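Local coordinates for protein PlaB phospholipase (Legionella pneumophila, PDB 6ZTI) that probably acts as a phospholipase of the alpha/beta-hydrolase class whose activity is controlled by tetramerization mediated by NAD(H), at residues I336-I348 and R388-M400. Numbering follows the deposited sequence. Where two conformers were deposited one is given.
With SND (thionicotinamide-adenine-dinucleotide), chain O.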
loop_
_atom_site.group_PDB
_atom_site.type_symbol
_atom_site.label_atom_id
_atom_site.label_comp_id
_atom_site.label_asym_id
_atom_site.label_seq_id
_atom_site.Cartn_x
_atom_site.Cartn_y
_atom_site.Cartn_z
ATOM N N ILE B 336 4.288 34.431 19.457
ATOM C CA ILE B 336 5.280 35.182 18.706
ATOM C C ILE B 336 5.162 34.787 17.243
ATOM O O ILE B 336 5.170 33.596 16.911
ATOM C CB ILE B 336 6.698 34.928 19.239
ATOM C CG1 ILE B 336 6.803 35.412 20.692
ATOM C CG2 ILE B 336 7.723 35.628 18.348
ATOM C CD1 ILE B 336 8.073 34.970 21.393
ATOM N N THR B 337 5.048 35.788 16.375
ATOM C CA THR B 337 4.910 35.600 14.938
ATOM C C THR B 337 6.017 36.407 14.282
ATOM O O THR B 337 6.038 37.632 14.403
ATOM C CB THR B 337 3.533 36.081 14.454
ATOM O OG1 THR B 337 2.495 35.451 15.223
ATOM C CG2 THR B 337 3.334 35.766 12.987
ATOM N N ASN B 338 6.944 35.729 13.604
ATOM C CA ASN B 338 7.990 36.441 12.880
ATOM C C ASN B 338 7.600 36.500 11.409
ATOM O O ASN B 338 6.414 36.606 11.094
ATOM C CB ASN B 338 9.348 35.767 13.091
ATOM C CG ASN B 338 9.863 35.936 14.515
ATOM O OD1 ASN B 338 9.777 37.018 15.087
ATOM N ND2 ASN B 338 10.365 34.859 15.098
ATOM N N ARG B 339 8.579 36.455 10.509
ATOM C CA ARG B 339 8.353 36.320 9.079
ATOM C C ARG B 339 9.048 35.049 8.624
ATOM O O ARG B 339 10.088 34.675 9.173
ATOM C CB ARG B 339 8.861 37.549 8.329
ATOM C CG ARG B 339 8.436 38.839 8.986
ATOM C CD ARG B 339 9.014 40.041 8.320
ATOM N NE ARG B 339 10.469 40.025 8.324
ATOM C CZ ARG B 339 11.214 40.853 7.607
ATOM N NH1 ARG B 339 10.639 41.775 6.845
ATOM N NH2 ARG B 339 12.534 40.758 7.658
ATOM N N TYR B 340 8.446 34.357 7.650
ATOM C CA TYR B 340 8.844 32.997 7.315
ATOM C C TYR B 340 9.092 32.823 5.819
ATOM O O TYR B 340 8.554 33.560 4.991
ATOM C CB TYR B 340 7.763 31.999 7.822
ATOM C CG TYR B 340 7.468 32.193 9.304
ATOM C CD1 TYR B 340 6.580 33.156 9.727
ATOM C CD2 TYR B 340 8.116 31.439 10.279
ATOM C CE1 TYR B 340 6.325 33.359 11.067
ATOM C CE2 TYR B 340 7.874 31.642 11.616
ATOM C CZ TYR B 340 6.971 32.603 12.001
ATOM O OH TYR B 340 6.698 32.832 13.319
ATOM N N SER B 341 9.946 31.845 5.487
ATOM C CA SER B 341 10.274 31.470 4.118
ATOM C C SER B 341 9.918 30.004 3.910
ATOM O O SER B 341 10.072 29.184 4.819
ATOM C CB SER B 341 11.753 31.690 3.813
ATOM O OG SER B 341 12.155 33.016 4.118
ATOM N N MET B 342 9.431 29.676 2.715
ATOM C CA MET B 342 9.088 28.309 2.363
ATOM C C MET B 342 9.958 27.877 1.195
ATOM O O MET B 342 10.151 28.631 0.234
ATOM C CB MET B 342 7.606 28.190 2.020
ATOM C CG MET B 342 7.123 26.777 1.958
ATOM S SD MET B 342 5.344 26.639 2.060
ATOM C CE MET B 342 4.938 26.563 0.327
ATOM N N ILE B 343 10.525 26.692 1.310
ATOM C CA ILE B 343 11.349 26.107 0.272
ATOM C C ILE B 343 10.640 24.855 -0.205
ATOM O O ILE B 343 10.254 24.008 0.608
ATOM C CB ILE B 343 12.759 25.769 0.780
ATOM C CG1 ILE B 343 13.367 26.950 1.532
ATOM C CG2 ILE B 343 13.643 25.343 -0.413
ATOM C CD1 ILE B 343 14.790 26.684 2.004
ATOM N N ILE B 344 10.441 24.746 -1.510
ATOM C CA ILE B 344 9.927 23.525 -2.122
ATOM C C ILE B 344 11.087 22.919 -2.903
ATOM O O ILE B 344 11.549 23.508 -3.886
ATOM C CB ILE B 344 8.718 23.791 -3.033
ATOM C CG1 ILE B 344 7.599 24.480 -2.257
ATOM C CG2 ILE B 344 8.170 22.454 -3.626
ATOM C CD1 ILE B 344 6.507 25.075 -3.148
ATOM N N PHE B 345 11.567 21.758 -2.468
ATOM C CA PHE B 345 12.654 21.070 -3.153
ATOM C C PHE B 345 12.089 20.051 -4.125
ATOM O O PHE B 345 11.158 19.304 -3.801
ATOM C CB PHE B 345 13.600 20.342 -2.190
ATOM C CG PHE B 345 14.347 21.241 -1.241
ATOM C CD1 PHE B 345 15.564 21.783 -1.587
ATOM C CD2 PHE B 345 13.853 21.483 0.024
ATOM C CE1 PHE B 345 16.244 22.582 -0.704
ATOM C CE2 PHE B 345 14.523 22.287 0.905
ATOM C CZ PHE B 345 15.720 22.831 0.548
ATOM N N ARG B 346 12.669 20.030 -5.318
ATOM C CA ARG B 346 12.389 19.040 -6.341
ATOM C C ARG B 346 13.700 18.364 -6.686
ATOM O O ARG B 346 14.617 19.016 -7.197
ATOM C CB ARG B 346 11.779 19.687 -7.573
ATOM C CG ARG B 346 11.343 18.688 -8.601
ATOM C CD ARG B 346 11.047 19.355 -9.916
ATOM N NE ARG B 346 10.382 18.438 -10.830
ATOM C CZ ARG B 346 10.357 18.597 -12.145
ATOM N NH1 ARG B 346 10.962 19.643 -12.701
ATOM N NH2 ARG B 346 9.716 17.718 -12.898
ATOM N N LEU B 347 13.786 17.072 -6.405
ATOM C CA LEU B 347 14.998 16.285 -6.606
ATOM C C LEU B 347 14.828 15.356 -7.796
ATOM O O LEU B 347 14.005 14.433 -7.760
ATOM C CB LEU B 347 15.311 15.474 -5.351
ATOM C CG LEU B 347 16.697 15.537 -4.719
ATOM C CD1 LEU B 347 17.793 15.761 -5.756
ATOM C CD2 LEU B 347 16.716 16.609 -3.638
ATOM N N ILE B 348 15.649 15.556 -8.825
ATOM C CA ILE B 348 15.597 14.773 -10.047
ATOM C C ILE B 348 17.017 14.395 -10.451
ATOM O O ILE B 348 17.999 14.805 -9.821
ATOM C CB ILE B 348 14.898 15.534 -11.192
ATOM C CG1 ILE B 348 15.554 16.899 -11.386
ATOM C CG2 ILE B 348 13.408 15.716 -10.879
ATOM C CD1 ILE B 348 15.074 17.640 -12.627
ATOM N N ARG B 388 7.674 11.506 -3.798
ATOM C CA ARG B 388 8.589 11.609 -2.666
ATOM C C ARG B 388 9.831 12.430 -2.971
ATOM O O ARG B 388 10.610 12.711 -2.052
ATOM C CB ARG B 388 8.988 10.216 -2.201
ATOM C CG ARG B 388 7.819 9.434 -1.632
ATOM C CD ARG B 388 8.196 7.989 -1.383
ATOM N NE ARG B 388 7.905 7.146 -2.541
ATOM C CZ ARG B 388 8.290 5.882 -2.661
ATOM N NH1 ARG B 388 9.000 5.305 -1.702
ATOM N NH2 ARG B 388 7.971 5.197 -3.748
ATOM N N GLY B 389 10.038 12.819 -4.218
ATOM C CA GLY B 389 11.073 13.776 -4.531
ATOM C C GLY B 389 10.667 15.208 -4.276
ATOM O O GLY B 389 11.360 16.128 -4.708
ATOM N N LYS B 390 9.526 15.433 -3.633
ATOM C CA LYS B 390 9.042 16.777 -3.356
ATOM C C LYS B 390 8.985 16.972 -1.849
ATOM O O LYS B 390 8.239 16.276 -1.153
ATOM C CB LYS B 390 7.679 17.018 -4.002
ATOM C CG LYS B 390 7.679 16.789 -5.506
ATOM C CD LYS B 390 8.654 17.672 -6.276
ATOM C CE LYS B 390 8.266 19.119 -6.236
ATOM N NZ LYS B 390 6.986 19.389 -6.947
ATOM N N LEU B 391 9.770 17.920 -1.356
ATOM C CA LEU B 391 9.980 18.109 0.073
ATOM C C LEU B 391 9.880 19.595 0.367
ATOM O O LEU B 391 10.581 20.393 -0.257
ATOM C CB LEU B 391 11.347 17.546 0.494
ATOM C CG LEU B 391 11.797 17.774 1.935
ATOM C CD1 LEU B 391 10.951 16.940 2.880
ATOM C CD2 LEU B 391 13.262 17.441 2.099
ATOM N N THR B 392 9.009 19.974 1.301
ATOM C CA THR B 392 8.774 21.379 1.608
ATOM C C THR B 392 9.241 21.679 3.028
ATOM O O THR B 392 8.770 21.058 3.986
ATOM C CB THR B 392 7.291 21.731 1.420
ATOM O OG1 THR B 392 6.918 21.542 0.043
ATOM C CG2 THR B 392 7.039 23.156 1.786
ATOM N N TYR B 393 10.154 22.632 3.160
ATOM C CA TYR B 393 10.581 23.146 4.455
ATOM C C TYR B 393 9.991 24.528 4.666
ATOM O O TYR B 393 9.907 25.327 3.734
ATOM C CB TYR B 393 12.112 23.248 4.554
ATOM C CG TYR B 393 12.787 22.078 5.259
ATOM C CD1 TYR B 393 12.746 20.810 4.725
ATOM C CD2 TYR B 393 13.479 22.266 6.439
ATOM C CE1 TYR B 393 13.356 19.748 5.356
ATOM C CE2 TYR B 393 14.103 21.203 7.083
ATOM C CZ TYR B 393 14.047 19.953 6.533
ATOM O OH TYR B 393 14.664 18.895 7.170
ATOM N N PHE B 394 9.628 24.809 5.908
ATOM C CA PHE B 394 9.097 26.088 6.339
ATOM C C PHE B 394 10.007 26.600 7.444
ATOM O O PHE B 394 10.194 25.917 8.465
ATOM C CB PHE B 394 7.656 25.900 6.822
ATOM C CG PHE B 394 6.885 27.175 6.998
ATOM C CD1 PHE B 394 6.918 28.170 6.025
ATOM C CD2 PHE B 394 6.086 27.355 8.115
ATOM C CE1 PHE B 394 6.201 29.323 6.197
ATOM C CE2 PHE B 394 5.366 28.502 8.284
ATOM C CZ PHE B 394 5.429 29.493 7.328
ATOM N N LEU B 395 10.569 27.789 7.238
ATOM C CA LEU B 395 11.641 28.308 8.065
ATOM C C LEU B 395 11.294 29.691 8.584
ATOM O O LEU B 395 10.586 30.466 7.930
ATOM C CB LEU B 395 12.966 28.413 7.284
ATOM C CG LEU B 395 13.403 27.176 6.508
ATOM C CD1 LEU B 395 14.659 27.534 5.705
ATOM C CD2 LEU B 395 13.648 25.998 7.416
ATOM N N ASP B 396 11.847 30.001 9.752
ATOM C CA ASP B 396 11.736 31.329 10.340
ATOM C C ASP B 396 12.832 32.192 9.735
ATOM O O ASP B 396 14.016 32.014 10.033
ATOM C CB ASP B 396 11.847 31.250 11.860
ATOM C CG ASP B 396 11.571 32.573 12.546
ATOM O OD1 ASP B 396 12.014 33.623 12.033
ATOM O OD2 ASP B 396 10.912 32.567 13.611
ATOM N N TYR B 397 12.443 33.129 8.881
ATOM C CA TYR B 397 13.443 33.924 8.189
ATOM C C TYR B 397 14.181 34.850 9.146
ATOM O O TYR B 397 15.385 35.073 8.999
ATOM C CB TYR B 397 12.797 34.742 7.081
ATOM C CG TYR B 397 13.801 35.651 6.414
ATOM C CD1 TYR B 397 14.047 36.923 6.910
ATOM C CD2 TYR B 397 14.536 35.221 5.312
ATOM C CE1 TYR B 397 14.974 37.753 6.315
ATOM C CE2 TYR B 397 15.468 36.044 4.710
ATOM C CZ TYR B 397 15.686 37.309 5.223
ATOM O OH TYR B 397 16.603 38.153 4.637
ATOM N N ASP B 398 13.476 35.438 10.098
ATOM C CA ASP B 398 14.137 36.402 10.968
ATOM C C ASP B 398 15.137 35.720 11.889
ATOM O O ASP B 398 16.161 36.313 12.227
ATOM C CB ASP B 398 13.090 37.182 11.764
ATOM C CG ASP B 398 12.245 38.077 10.875
ATOM O OD1 ASP B 398 12.816 38.791 10.021
ATOM O OD2 ASP B 398 11.009 38.050 11.012
ATOM N N ILE B 399 14.874 34.478 12.286
ATOM C CA ILE B 399 15.838 33.756 13.106
ATOM C C ILE B 399 17.033 33.336 12.262
ATOM O O ILE B 399 18.183 33.391 12.714
ATOM C CB ILE B 399 15.151 32.552 13.778
ATOM C CG1 ILE B 399 14.202 33.044 14.876
ATOM C CG2 ILE B 399 16.194 31.567 14.312
ATOM C CD1 ILE B 399 13.387 31.966 15.571
ATOM N N MET B 400 16.779 32.904 11.025
ATOM C CA MET B 400 17.864 32.540 10.117
ATOM C C MET B 400 18.771 33.725 9.839
ATOM O O MET B 400 19.994 33.636 9.980
ATOM C CB MET B 400 17.291 32.029 8.798
ATOM C CG MET B 400 16.442 30.817 8.937
ATOM S SD MET B 400 16.979 29.524 7.845
ATOM C CE MET B 400 18.613 29.241 8.511
HETATM P PA SND O . 8.422 13.551 8.844
HETATM O O1A SND O . 6.994 13.924 8.732
HETATM O O2A SND O . 9.300 14.550 9.581
HETATM O O5B SND O . 9.122 13.296 7.401
HETATM C C5B SND O . 8.347 12.636 6.382
HETATM C C4B SND O . 9.265 12.061 5.332
HETATM O O4B SND O . 10.081 13.113 4.769
HETATM C C3B SND O . 10.239 10.991 5.826
HETATM O O3B SND O . 10.391 9.968 4.848
HETATM C C2B SND O . 11.525 11.784 6.028
HETATM O O2B SND O . 12.698 10.991 5.931
HETATM C C1B SND O . 11.441 12.741 4.848
HETATM N N9A SND O . 12.238 13.947 5.020
HETATM C C8A SND O . 11.988 14.979 5.883
HETATM N N7A SND O . 12.948 15.871 5.945
HETATM C C5A SND O . 13.895 15.391 5.055
HETATM C C6A SND O . 15.179 15.846 4.707
HETATM N N6A SND O . 15.712 16.982 5.171
HETATM N N1A SND O . 15.894 15.099 3.841
HETATM C C2A SND O . 15.338 13.997 3.330
HETATM N N3A SND O . 14.131 13.479 3.568
HETATM C C4A SND O . 13.464 14.217 4.462
HETATM O O3 SND O . 8.570 12.159 9.591
HETATM P PN SND O . 9.728 11.098 9.897
HETATM O O1N SND O . 11.035 11.792 9.905
HETATM O O2N SND O . 9.533 9.948 8.988
HETATM O O5D SND O . 9.280 10.731 11.395
HETATM C C5D SND O . 8.327 9.672 11.644
HETATM C C4D SND O . 7.441 9.999 12.833
HETATM O O4D SND O . 8.252 10.399 13.965
HETATM C C3D SND O . 6.441 11.140 12.641
HETATM O O3D SND O . 5.294 10.925 13.470
HETATM C C2D SND O . 7.250 12.346 13.118
HETATM O O2D SND O . 6.427 13.436 13.510
HETATM C C1D SND O . 7.955 11.728 14.318
HETATM N N1N SND O . 9.265 12.459 14.586
HETATM C C2N SND O . 10.341 12.082 13.874
HETATM C C3N SND O . 11.568 12.663 14.114
HETATM C C7N SND O . 12.782 12.175 13.406
HETATM S S7N SND O . 14.171 11.815 14.246
HETATM N N7N SND O . 12.680 11.983 12.107
HETATM C C4N SND O . 11.660 13.642 15.097
HETATM C C5N SND O . 10.535 14.024 15.803
HETATM C C6N SND O . 9.331 13.419 15.530
#
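Phe394 CZ reaches Tyr340 CB at 3.5 Å across two antiparallel strands, the two rings near parallel but slid apart, so that they barely overlap. A chi1 of -167°, which sets CG opposite the backbone N, brings the Phe394 ring over toward the partner strand, where Met342 SD adds an oblique Met-aromatic contact. On the opposite face Ile343 CD1 touches Leu395 CD1 at 3.8 Å, while farther along that face Leu391 and Tyr393 pack on the dinucleotide, whose N6A donates to Tyr393 OH (3.0 Å); the same hydroxyl is hydrogen-bonded to N3A of another bound dinucleotide. Seven backbone hydrogen bonds, from Ser341–Leu395 to Leu347–Gly389, illustrate how a regular antiparallel ladder, with side chains alternating between faces, turns Leu391 and Tyr393 of one face to a thio-NAD pocket. Past the ladder the polar end begins. Asn338 ND2 gives a nearly straight bond to the syn lone pair of Asp396 OD2 (2.8 Å), and Asp396, the N-cap residue of the following helix, accepts from Ile399 N through OD1. Arg339 meets Asp398 side-on, guanidinium and carboxylate almost coplanar (8°); NE and NH2 both reach OD1, and Arg339 N binds OD2 at 2.9 Å. In the mixed sheet, strand 452-463 runs parallel along the other edge of 340-349, strand 378-383 flanks 390-396, and helix 397-404 leads directly out of the latter.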